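Local coordinates for protein eukaryotic translation initiation factor 4 gamma 5 (PDB 6OZU) that probably takes part in translation initiation as a trypanosomal eIF4G, its helical MIF4G domain possibly binding an eIF4A-type helicase, as in other eIF4G proteins, at residues Lys53-Glu58 and Ile136-Leu141; Val46-Phe51 and Cys95-Glu100; Tyr174-Phe179 and Gln218-Asn223. One frame throughout, in Å; residues are numbered along the deposited sequence.

Interaction 1 of 3, residues Lys53-Glu58 and Ile136-Leu141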
loop_
_atom_site.group_PDB
_atom_site.type_symbol
_atom_site.label_atom_id
_atom_site.label_comp_id
_atom_site.label_asym_id
_atom_site.label_seq_id
_atom_site.Cartn_x
_atom_site.Cartn_y
_atom_site.Cartn_z
ATOM N N LYS A 53 10.617 5.327 -4.918
ATOM C CA LYS A 53 11.340 4.085 -5.191
ATOM C C LYS A 53 10.406 2.873 -4.970
ATOM O O LYS A 53 10.509 1.873 -5.680
ATOM C CB LYS A 53 12.626 4.015 -4.316
ATOM C CG LYS A 53 13.532 2.777 -4.495
ATOM C CD LYS A 53 14.324 2.728 -5.827
ATOM C CE LYS A 53 15.810 2.489 -5.648
ATOM N NZ LYS A 53 16.134 1.075 -5.321
ATOM N N SER A 54 9.467 2.994 -4.022
ATOM C CA SER A 54 8.514 1.940 -3.695
ATOM C C SER A 54 7.378 1.745 -4.720
ATOM O O SER A 54 6.737 0.685 -4.715
ATOM C CB SER A 54 7.944 2.163 -2.303
ATOM O OG SER A 54 8.957 2.046 -1.320
ATOM N N ILE A 55 7.104 2.746 -5.582
ATOM C CA ILE A 55 6.030 2.600 -6.580
ATOM C C ILE A 55 6.590 2.365 -7.990
ATOM O O ILE A 55 5.850 2.444 -8.984
ATOM C CB ILE A 55 4.961 3.711 -6.544
ATOM C CG1 ILE A 55 5.552 5.117 -6.705
ATOM C CG2 ILE A 55 4.121 3.579 -5.294
ATOM C CD1 ILE A 55 4.789 5.945 -7.655
ATOM N N GLN A 56 7.900 2.056 -8.063
ATOM C CA GLN A 56 8.579 1.687 -9.295
ATOM C C GLN A 56 8.256 0.199 -9.515
ATOM O O GLN A 56 8.401 -0.591 -8.564
ATOM C CB GLN A 56 10.086 1.928 -9.185
ATOM C CG GLN A 56 10.501 3.393 -9.268
ATOM C CD GLN A 56 10.160 4.040 -10.590
ATOM O OE1 GLN A 56 9.042 4.538 -10.808
ATOM N NE2 GLN A 56 11.117 4.029 -11.506
ATOM N N PRO A 57 7.725 -0.203 -10.706
ATOM C CA PRO A 57 7.334 -1.624 -10.904
ATOM C C PRO A 57 8.492 -2.648 -10.820
ATOM O O PRO A 57 8.255 -3.777 -10.389
ATOM C CB PRO A 57 6.633 -1.623 -12.268
ATOM C CG PRO A 57 7.205 -0.442 -12.975
ATOM C CD PRO A 57 7.431 0.601 -11.913
ATOM N N GLU A 58 9.737 -2.241 -11.174
ATOM C CA GLU A 58 10.962 -3.068 -11.112
ATOM C C GLU A 58 11.389 -3.542 -9.697
ATOM O O GLU A 58 12.104 -4.534 -9.543
ATOM C CB GLU A 58 12.155 -2.342 -11.784
ATOM C CG GLU A 58 12.491 -0.960 -11.235
ATOM C CD GLU A 58 11.861 0.201 -11.984
ATOM O OE1 GLU A 58 10.622 0.195 -12.166
ATOM O OE2 GLU A 58 12.610 1.126 -12.373
ATOM N N ILE A 136 -0.828 -0.548 -5.723
ATOM C CA ILE A 136 -1.616 -1.533 -4.969
ATOM C C ILE A 136 -0.683 -2.444 -4.162
ATOM O O ILE A 136 -0.943 -2.649 -2.980
ATOM C CB ILE A 136 -2.613 -2.305 -5.879
ATOM C CG1 ILE A 136 -3.440 -1.352 -6.793
ATOM C CG2 ILE A 136 -3.536 -3.216 -5.045
ATOM C CD1 ILE A 136 -4.416 -0.311 -6.084
ATOM N N ASN A 137 0.436 -2.894 -4.747
ATOM C CA ASN A 137 1.431 -3.684 -4.001
ATOM C C ASN A 137 1.938 -2.863 -2.790
ATOM O O ASN A 137 1.821 -3.307 -1.636
ATOM C CB ASN A 137 2.612 -4.129 -4.899
ATOM C CG ASN A 137 3.656 -4.976 -4.186
ATOM O OD1 ASN A 137 3.338 -5.879 -3.400
ATOM N ND2 ASN A 137 4.929 -4.701 -4.445
ATOM N N PHE A 138 2.398 -1.633 -3.058
ATOM C CA PHE A 138 2.864 -0.714 -2.035
ATOM C C PHE A 138 1.814 -0.515 -0.916
ATOM O O PHE A 138 2.178 -0.645 0.258
ATOM C CB PHE A 138 3.294 0.596 -2.671
ATOM C CG PHE A 138 3.955 1.594 -1.742
ATOM C CD1 PHE A 138 4.859 1.176 -0.767
ATOM C CD2 PHE A 138 3.729 2.950 -1.888
ATOM C CE1 PHE A 138 5.505 2.097 0.057
ATOM C CE2 PHE A 138 4.388 3.867 -1.075
ATOM C CZ PHE A 138 5.265 3.435 -0.100
ATOM N N LEU A 139 0.518 -0.284 -1.270
ATOM C CA LEU A 139 -0.570 -0.130 -0.289
ATOM C C LEU A 139 -0.642 -1.329 0.683
ATOM O O LEU A 139 -0.795 -1.126 1.892
ATOM C CB LEU A 139 -1.935 0.082 -0.984
ATOM C CG LEU A 139 -3.148 0.344 -0.054
ATOM C CD1 LEU A 139 -3.135 1.771 0.529
ATOM C CD2 LEU A 139 -4.449 0.099 -0.778
ATOM N N GLY A 140 -0.499 -2.545 0.136
ATOM C CA GLY A 140 -0.491 -3.803 0.880
ATOM C C GLY A 140 0.674 -3.929 1.838
ATOM O O GLY A 140 0.488 -4.271 3.004
ATOM N N LEU A 141 1.878 -3.624 1.365
ATOM C CA LEU A 141 3.080 -3.633 2.205
ATOM C C LEU A 141 3.067 -2.562 3.310
ATOM O O LEU A 141 3.542 -2.827 4.427
ATOM C CB LEU A 141 4.317 -3.483 1.341
ATOM C CG LEU A 141 4.550 -4.651 0.411
ATOM C CD1 LEU A 141 5.296 -4.234 -0.774
ATOM C CD2 LEU A 141 5.214 -5.778 1.115
HETATM O O HOH W 1 5.329 -1.890 -5.425
#
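Ser54 and Ile55 meet the ring of Phe138, joining the turn after helix 40-53 to helix 118-144. This is part of the interior of the all-helical MIF4G domain. Ser54 and Ile55 are the two middle residues of a type I beta turn from Lys53 to Gln56, and both touch the same aromatic side chain.

The first interaction is a CH-pi contact. Ser54 CB sits over one face of the Phe138 ring, 3.6 Å from its centroid and 21° off the ring normal. It lies off centre, and its closest ring atom is Phe138 CE1 at 3.4 Å. With CG anti to the backbone N (chi1 -173°), the Phe138 ring extends toward the turn. The Ser54 hydroxyl turns back to helix 40-53: Ser54 OG hydrogen-bonds to Ile50 O, one turn back.

The second is apolar packing. The Ile55 branch methyl CG2 comes obliquely to Phe138 CD2 at 3.5 Å, while the CG1 arm leads away from the helix. Around this pair, Phe51 packs edge-to-face with Phe138, and Val67 and Phe99 also touch the ring.

The third is polar and indirect. One water donates to Ser54 O at 3.0 Å and accepts from Asn137 ND2 at 3.0 Å.

No direct hydrogen bond links the two segments. Direct cohesion is carbon packing on the ring; the water gives the Ser54 carbonyl a donor and ties it to Asn137.

Interaction 2 of 3, residues Val46-Phe51 and Cys95-Glu100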
loop_
_atom_site.group_PDB
_atom_site.type_symbol
_atom_site.label_atom_id
_atom_site.label_comp_id
_atom_site.label_asym_id
_atom_site.label_seq_id
_atom_site.Cartn_x
_atom_site.Cartn_y
_atom_site.Cartn_z
ATOM N N VAL A 46 13.319 12.598 2.408
ATOM C CA VAL A 46 13.639 11.204 2.745
ATOM C C VAL A 46 12.404 10.321 2.540
ATOM O O VAL A 46 12.508 9.242 1.953
ATOM C CB VAL A 46 14.216 11.057 4.184
ATOM C CG1 VAL A 46 14.343 9.583 4.596
ATOM C CG2 VAL A 46 15.560 11.763 4.311
ATOM N N ILE A 47 11.238 10.793 3.014
ATOM C CA ILE A 47 9.981 10.054 2.915
ATOM C C ILE A 47 9.535 9.998 1.448
ATOM O O ILE A 47 9.170 8.918 0.996
ATOM C CB ILE A 47 8.904 10.582 3.920
ATOM C CG1 ILE A 47 9.423 10.553 5.376
ATOM C CG2 ILE A 47 7.557 9.846 3.795
ATOM C CD1 ILE A 47 9.988 9.212 5.894
ATOM N N GLN A 48 9.662 11.127 0.701
ATOM C CA GLN A 48 9.323 11.244 -0.725
ATOM C C GLN A 48 10.174 10.267 -1.562
ATOM O O GLN A 48 9.632 9.571 -2.415
ATOM C CB GLN A 48 9.504 12.707 -1.200
ATOM C CG GLN A 48 9.140 12.974 -2.671
ATOM C CD GLN A 48 7.793 13.645 -2.868
ATOM O OE1 GLN A 48 7.471 14.664 -2.241
ATOM N NE2 GLN A 48 6.981 13.097 -3.767
ATOM N N VAL A 49 11.487 10.185 -1.277
ATOM C CA VAL A 49 12.448 9.305 -1.952
ATOM C C VAL A 49 12.059 7.833 -1.809
ATOM O O VAL A 49 11.967 7.126 -2.816
ATOM C CB VAL A 49 13.913 9.604 -1.495
ATOM C CG1 VAL A 49 14.868 8.443 -1.798
ATOM C CG2 VAL A 49 14.417 10.878 -2.135
ATOM N N ILE A 50 11.819 7.378 -0.567
ATOM C CA ILE A 50 11.442 5.991 -0.293
ATOM C C ILE A 50 10.096 5.660 -0.972
ATOM O O ILE A 50 9.986 4.612 -1.617
ATOM C CB ILE A 50 11.452 5.690 1.241
ATOM C CG1 ILE A 50 12.841 6.008 1.874
ATOM C CG2 ILE A 50 11.011 4.240 1.523
ATOM C CD1 ILE A 50 12.893 6.114 3.367
ATOM N N PHE A 51 9.098 6.576 -0.874
ATOM C CA PHE A 51 7.772 6.392 -1.470
ATOM C C PHE A 51 7.795 6.325 -3.024
ATOM O O PHE A 51 7.022 5.551 -3.596
ATOM C CB PHE A 51 6.782 7.435 -0.947
ATOM C CG PHE A 51 6.038 7.018 0.308
ATOM C CD1 PHE A 51 6.724 6.741 1.487
ATOM C CD2 PHE A 51 4.651 6.950 0.321
ATOM C CE1 PHE A 51 6.036 6.347 2.637
ATOM C CE2 PHE A 51 3.963 6.583 1.482
ATOM C CZ PHE A 51 4.659 6.285 2.630
ATOM N N CYS A 95 1.248 9.331 1.751
ATOM C CA CYS A 95 0.272 8.244 1.466
ATOM C C CYS A 95 -0.891 8.859 0.719
ATOM O O CYS A 95 -1.394 8.293 -0.238
ATOM C CB CYS A 95 -0.224 7.596 2.756
ATOM S SG CYS A 95 0.861 6.318 3.416
ATOM N N GLN A 96 -1.338 10.016 1.200
ATOM C CA GLN A 96 -2.432 10.767 0.611
ATOM C C GLN A 96 -2.089 11.118 -0.833
ATOM O O GLN A 96 -2.890 10.821 -1.711
ATOM C CB GLN A 96 -2.751 12.006 1.446
ATOM C CG GLN A 96 -4.140 12.566 1.219
ATOM C CD GLN A 96 -4.179 13.918 1.861
ATOM O OE1 GLN A 96 -3.812 14.930 1.244
ATOM N NE2 GLN A 96 -4.553 13.951 3.141
ATOM N N ARG A 97 -0.861 11.618 -1.090
ATOM C CA ARG A 97 -0.427 12.008 -2.420
ATOM C C ARG A 97 -0.309 10.820 -3.371
ATOM O O ARG A 97 -0.861 10.862 -4.470
ATOM C CB ARG A 97 0.851 12.849 -2.374
ATOM C CG ARG A 97 1.113 13.541 -3.705
ATOM C CD ARG A 97 2.486 14.190 -3.790
ATOM N NE ARG A 97 3.083 14.100 -5.130
ATOM C CZ ARG A 97 2.723 14.834 -6.181
ATOM N NH1 ARG A 97 3.332 14.676 -7.348
ATOM N NH2 ARG A 97 1.760 15.744 -6.068
ATOM N N THR A 98 0.366 9.750 -2.940
ATOM C CA THR A 98 0.540 8.512 -3.687
ATOM C C THR A 98 -0.789 7.863 -4.118
ATOM O O THR A 98 -0.901 7.413 -5.270
ATOM C CB THR A 98 1.355 7.540 -2.818
ATOM O OG1 THR A 98 2.621 8.131 -2.554
ATOM C CG2 THR A 98 1.547 6.156 -3.464
ATOM N N PHE A 99 -1.762 7.737 -3.188
ATOM C CA PHE A 99 -2.996 7.020 -3.521
ATOM C C PHE A 99 -4.050 7.950 -4.118
ATOM O O PHE A 99 -4.916 7.470 -4.860
ATOM C CB PHE A 99 -3.504 6.141 -2.350
ATOM C CG PHE A 99 -2.429 5.150 -1.954
ATOM C CD1 PHE A 99 -1.955 4.206 -2.866
ATOM C CD2 PHE A 99 -1.796 5.242 -0.715
ATOM C CE1 PHE A 99 -0.899 3.351 -2.531
ATOM C CE2 PHE A 99 -0.734 4.373 -0.381
ATOM C CZ PHE A 99 -0.303 3.437 -1.289
ATOM N N GLU A 100 -3.886 9.272 -3.943
ATOM C CA GLU A 100 -4.741 10.277 -4.595
ATOM C C GLU A 100 -4.362 10.303 -6.098
ATOM O O GLU A 100 -5.240 10.395 -6.956
ATOM C CB GLU A 100 -4.481 11.654 -4.015
ATOM C CG GLU A 100 -5.654 12.294 -3.306
ATOM C CD GLU A 100 -5.342 13.723 -2.891
ATOM O OE1 GLU A 100 -5.425 14.622 -3.757
ATOM O OE2 GLU A 100 -4.982 13.938 -1.713
#
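Phe51 points its ring edge at Cys95 and Thr98, where helix 40-53 packs beside helix 82-112. MIF4G domains are built of stacked helices of the HEAT-repeat type. Here the two short helical segments run in broadly the same direction, with a crossing angle of -32°. Their axes come no closer than 11.3 Å, so side chains must span the gap.

One contact is sulfur-aromatic. Cys95 SG lies close to the plane of the Phe51 ring, 85° off its normal and 4.9 Å from its centroid. The sulfur touches the edge, with Phe51 CE2 at 3.7 Å and Phe51 CZ at 3.9 Å. A chi1 of -83° swings the sulfur back over the N-terminal side of Cys95, to the ring edge.

Thr98 makes a second edge contact, one turn further along the same helix. The side chains of Phe51 and Thr98 cross at about a right angle. The hydroxyl is bound to Gln94 O within its helix, so it adds packing here and no hydrogen bond between the segments. Gln94, Ile91 and Leu142 also pack on Phe51.

Near the solvent, Gln48 and Arg97 extend alongside the buried pairs. Gln48 NE2 and Arg97 NE are 4.2 Å apart and make no hydrogen bond, and the amide comes obliquely to the guanidinium group. This polar pair is only a loose approach, and the closer touch lies inside, where Thr98 OG1 sits 3.7 Å from Phe51 CD2, near the ring plane.

Interaction 3 of 3, residues Tyr174-Phe179 and Gln218-Asn223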
loop_
_atom_site.group_PDB
_atom_site.type_symbol
_atom_site.label_atom_id
_atom_site.label_comp_id
_atom_site.label_asym_id
_atom_site.label_seq_id
_atom_site.Cartn_x
_atom_site.Cartn_y
_atom_site.Cartn_z
ATOM N N TYR A 174 -9.299 -5.552 -14.551
ATOM C CA TYR A 174 -7.955 -5.299 -13.995
ATOM C C TYR A 174 -8.012 -4.885 -12.526
ATOM O O TYR A 174 -7.113 -5.232 -11.762
ATOM C CB TYR A 174 -7.121 -4.328 -14.851
ATOM C CG TYR A 174 -6.769 -4.885 -16.221
ATOM C CD1 TYR A 174 -5.701 -5.769 -16.389
ATOM C CD2 TYR A 174 -7.521 -4.551 -17.344
ATOM C CE1 TYR A 174 -5.389 -6.297 -17.645
ATOM C CE2 TYR A 174 -7.213 -5.065 -18.605
ATOM C CZ TYR A 174 -6.146 -5.935 -18.751
ATOM O OH TYR A 174 -5.865 -6.436 -19.999
ATOM N N GLU A 175 -9.122 -4.261 -12.115
ATOM C CA GLU A 175 -9.378 -3.867 -10.730
ATOM C C GLU A 175 -9.551 -5.066 -9.823
ATOM O O GLU A 175 -8.989 -5.061 -8.729
ATOM C CB GLU A 175 -10.592 -2.943 -10.659
ATOM C CG GLU A 175 -10.229 -1.481 -10.809
ATOM C CD GLU A 175 -9.502 -1.117 -12.083
ATOM O OE1 GLU A 175 -8.329 -0.691 -11.983
ATOM O OE2 GLU A 175 -10.088 -1.288 -13.178
ATOM N N LEU A 176 -10.276 -6.114 -10.294
ATOM C CA LEU A 176 -10.451 -7.351 -9.562
ATOM C C LEU A 176 -9.104 -8.024 -9.310
ATOM O O LEU A 176 -8.917 -8.569 -8.220
ATOM C CB LEU A 176 -11.347 -8.316 -10.349
ATOM C CG LEU A 176 -12.830 -8.240 -10.063
ATOM C CD1 LEU A 176 -13.629 -8.816 -11.221
ATOM C CD2 LEU A 176 -13.164 -8.965 -8.800
ATOM N N ILE A 177 -8.168 -8.000 -10.315
ATOM C CA ILE A 177 -6.824 -8.592 -10.209
ATOM C C ILE A 177 -5.989 -7.849 -9.154
ATOM O O ILE A 177 -5.398 -8.505 -8.304
ATOM C CB ILE A 177 -6.104 -8.752 -11.571
ATOM C CG1 ILE A 177 -7.037 -9.408 -12.613
ATOM C CG2 ILE A 177 -4.810 -9.575 -11.404
ATOM C CD1 ILE A 177 -6.663 -9.205 -14.055
ATOM N N HIS A 178 -6.005 -6.495 -9.148
ATOM C CA HIS A 178 -5.311 -5.692 -8.111
ATOM C C HIS A 178 -5.796 -6.063 -6.704
ATOM O O HIS A 178 -4.973 -6.242 -5.800
ATOM C CB HIS A 178 -5.428 -4.173 -8.351
ATOM C CG HIS A 178 -4.861 -3.693 -9.664
ATOM N ND1 HIS A 178 -3.687 -4.212 -10.189
ATOM C CD2 HIS A 178 -5.341 -2.761 -10.519
ATOM C CE1 HIS A 178 -3.491 -3.561 -11.326
ATOM N NE2 HIS A 178 -4.468 -2.695 -11.571
ATOM N N PHE A 179 -7.120 -6.281 -6.559
ATOM C CA PHE A 179 -7.749 -6.702 -5.316
ATOM C C PHE A 179 -7.341 -8.093 -4.871
ATOM O O PHE A 179 -7.190 -8.276 -3.668
ATOM C CB PHE A 179 -9.278 -6.596 -5.405
ATOM C CG PHE A 179 -9.997 -7.000 -4.141
ATOM C CD1 PHE A 179 -10.010 -6.162 -3.031
ATOM C CD2 PHE A 179 -10.618 -8.235 -4.043
ATOM C CE1 PHE A 179 -10.655 -6.545 -1.848
ATOM C CE2 PHE A 179 -11.267 -8.615 -2.861
ATOM C CZ PHE A 179 -11.289 -7.766 -1.778
ATOM N N GLN A 218 -21.922 -8.410 -3.158
ATOM C CA GLN A 218 -22.141 -8.984 -1.850
ATOM C C GLN A 218 -21.546 -10.369 -1.784
ATOM O O GLN A 218 -20.957 -10.709 -0.762
ATOM C CB GLN A 218 -23.615 -9.009 -1.515
ATOM C CG GLN A 218 -23.861 -8.376 -0.168
ATOM C CD GLN A 218 -25.196 -8.738 0.384
ATOM O OE1 GLN A 218 -25.423 -9.874 0.767
ATOM N NE2 GLN A 218 -26.098 -7.773 0.441
ATOM N N PHE A 219 -21.658 -11.160 -2.878
ATOM C CA PHE A 219 -21.063 -12.496 -2.939
ATOM C C PHE A 219 -19.533 -12.387 -2.856
ATOM O O PHE A 219 -18.914 -13.146 -2.115
ATOM C CB PHE A 219 -21.526 -13.289 -4.183
ATOM C CG PHE A 219 -21.137 -14.752 -4.144
ATOM C CD1 PHE A 219 -21.872 -15.669 -3.395
ATOM C CD2 PHE A 219 -20.010 -15.208 -4.824
ATOM C CE1 PHE A 219 -21.481 -17.016 -3.321
ATOM C CE2 PHE A 219 -19.629 -16.562 -4.758
ATOM C CZ PHE A 219 -20.369 -17.453 -4.008
ATOM N N LEU A 220 -18.945 -11.403 -3.558
ATOM C CA LEU A 220 -17.508 -11.155 -3.554
ATOM C C LEU A 220 -16.986 -10.860 -2.152
ATOM O O LEU A 220 -16.068 -11.542 -1.699
ATOM C CB LEU A 220 -17.135 -10.020 -4.512
ATOM C CG LEU A 220 -15.637 -9.704 -4.610
ATOM C CD1 LEU A 220 -15.098 -10.113 -5.917
ATOM C CD2 LEU A 220 -15.377 -8.266 -4.394
ATOM N N LEU A 221 -17.574 -9.862 -1.465
ATOM C CA LEU A 221 -17.158 -9.447 -0.121
ATOM C C LEU A 221 -17.414 -10.499 0.957
ATOM O O LEU A 221 -16.548 -10.701 1.814
ATOM C CB LEU A 221 -17.784 -8.115 0.238
ATOM C CG LEU A 221 -17.389 -6.929 -0.647
ATOM C CD1 LEU A 221 -18.379 -5.790 -0.508
ATOM C CD2 LEU A 221 -15.923 -6.494 -0.399
ATOM N N LEU A 222 -18.563 -11.212 0.880
ATOM C CA LEU A 222 -18.898 -12.270 1.829
ATOM C C LEU A 222 -18.048 -13.506 1.666
ATOM O O LEU A 222 -17.669 -14.092 2.673
ATOM C CB LEU A 222 -20.394 -12.634 1.807
ATOM C CG LEU A 222 -21.339 -11.568 2.377
ATOM C CD1 LEU A 222 -22.757 -11.939 2.142
ATOM C CD2 LEU A 222 -21.121 -11.380 3.859
ATOM N N ASN A 223 -17.767 -13.933 0.409
ATOM C CA ASN A 223 -16.925 -15.104 0.152
ATOM C C ASN A 223 -15.471 -14.838 0.550
ATOM O O ASN A 223 -14.820 -15.747 1.073
ATOM C CB ASN A 223 -17.019 -15.591 -1.294
ATOM C CG ASN A 223 -16.751 -17.063 -1.456
ATOM O OD1 ASN A 223 -16.211 -17.522 -2.456
ATOM N ND2 ASN A 223 -17.091 -17.834 -0.454
#
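Leu220 reaches from helix 215-235 to helix 173-186 and meets Leu176 and Phe179. Its CB leaves the backbone in the direction of the other helix but makes no close contact there. CG is anti to the backbone N (chi1 -178°), which carries the branch point further across. Leu220 CG still stands back, 4.8 Å from Phe179 CE2, and the two methyl groups do the touching.

The first methyl, Leu220 CD1, meets Leu176 CD2 at 3.7 Å. The two leucine side chains approach obliquely, one methyl to one methyl. The second, Leu220 CD2, comes to the Phe179 ring. Its nearest ring atom is Phe179 CE2 at 4.4 Å, a looser approach that is oblique to the ring. Leu176 and Phe179 are three residues apart, so they lie on neighbouring turns of one helix face, and Leu220 spans both.

Other helices close the Phe179 side. Leu157 and Leu161 of helix 150-162 and Leu205 of helix 194-208 touch the same ring. Phe170, in a loop, touches Leu176.

The contact lies in the C-terminal part of the helical MIF4G domain, where helix 215-235 packs on helix 173-186. No hydrogen bond joins the two segments, and the contacts between them are all apolar. The contact is partly buried, and its hold rests on methyl and ring packing that keeps water out.

How the interactions relate
Interactions 1 and 2 are mostly buried, interaction 2 with a polar pair at its outer side. Segments 46-51 and 53-58 belong to helix 40-53 and the turn that follows it, while helices 82-112 and 118-144 succeed each other. Their segments alternate, and the two contacts touch mainly through phenylalanines, with Leu139 and Ile55 adding aliphatic contacts. Interaction 3 is more peripheral, its centre about 17 Å from that of the chain. It joins later helices and meets interaction 1 through Ile136 and His178 O, but does not touch interaction 2. The chemistry differs accordingly: aromatic faces and edges, a sulfur and a water in the inner pair, aliphatic methyls against a leucine and a ring in the outer one.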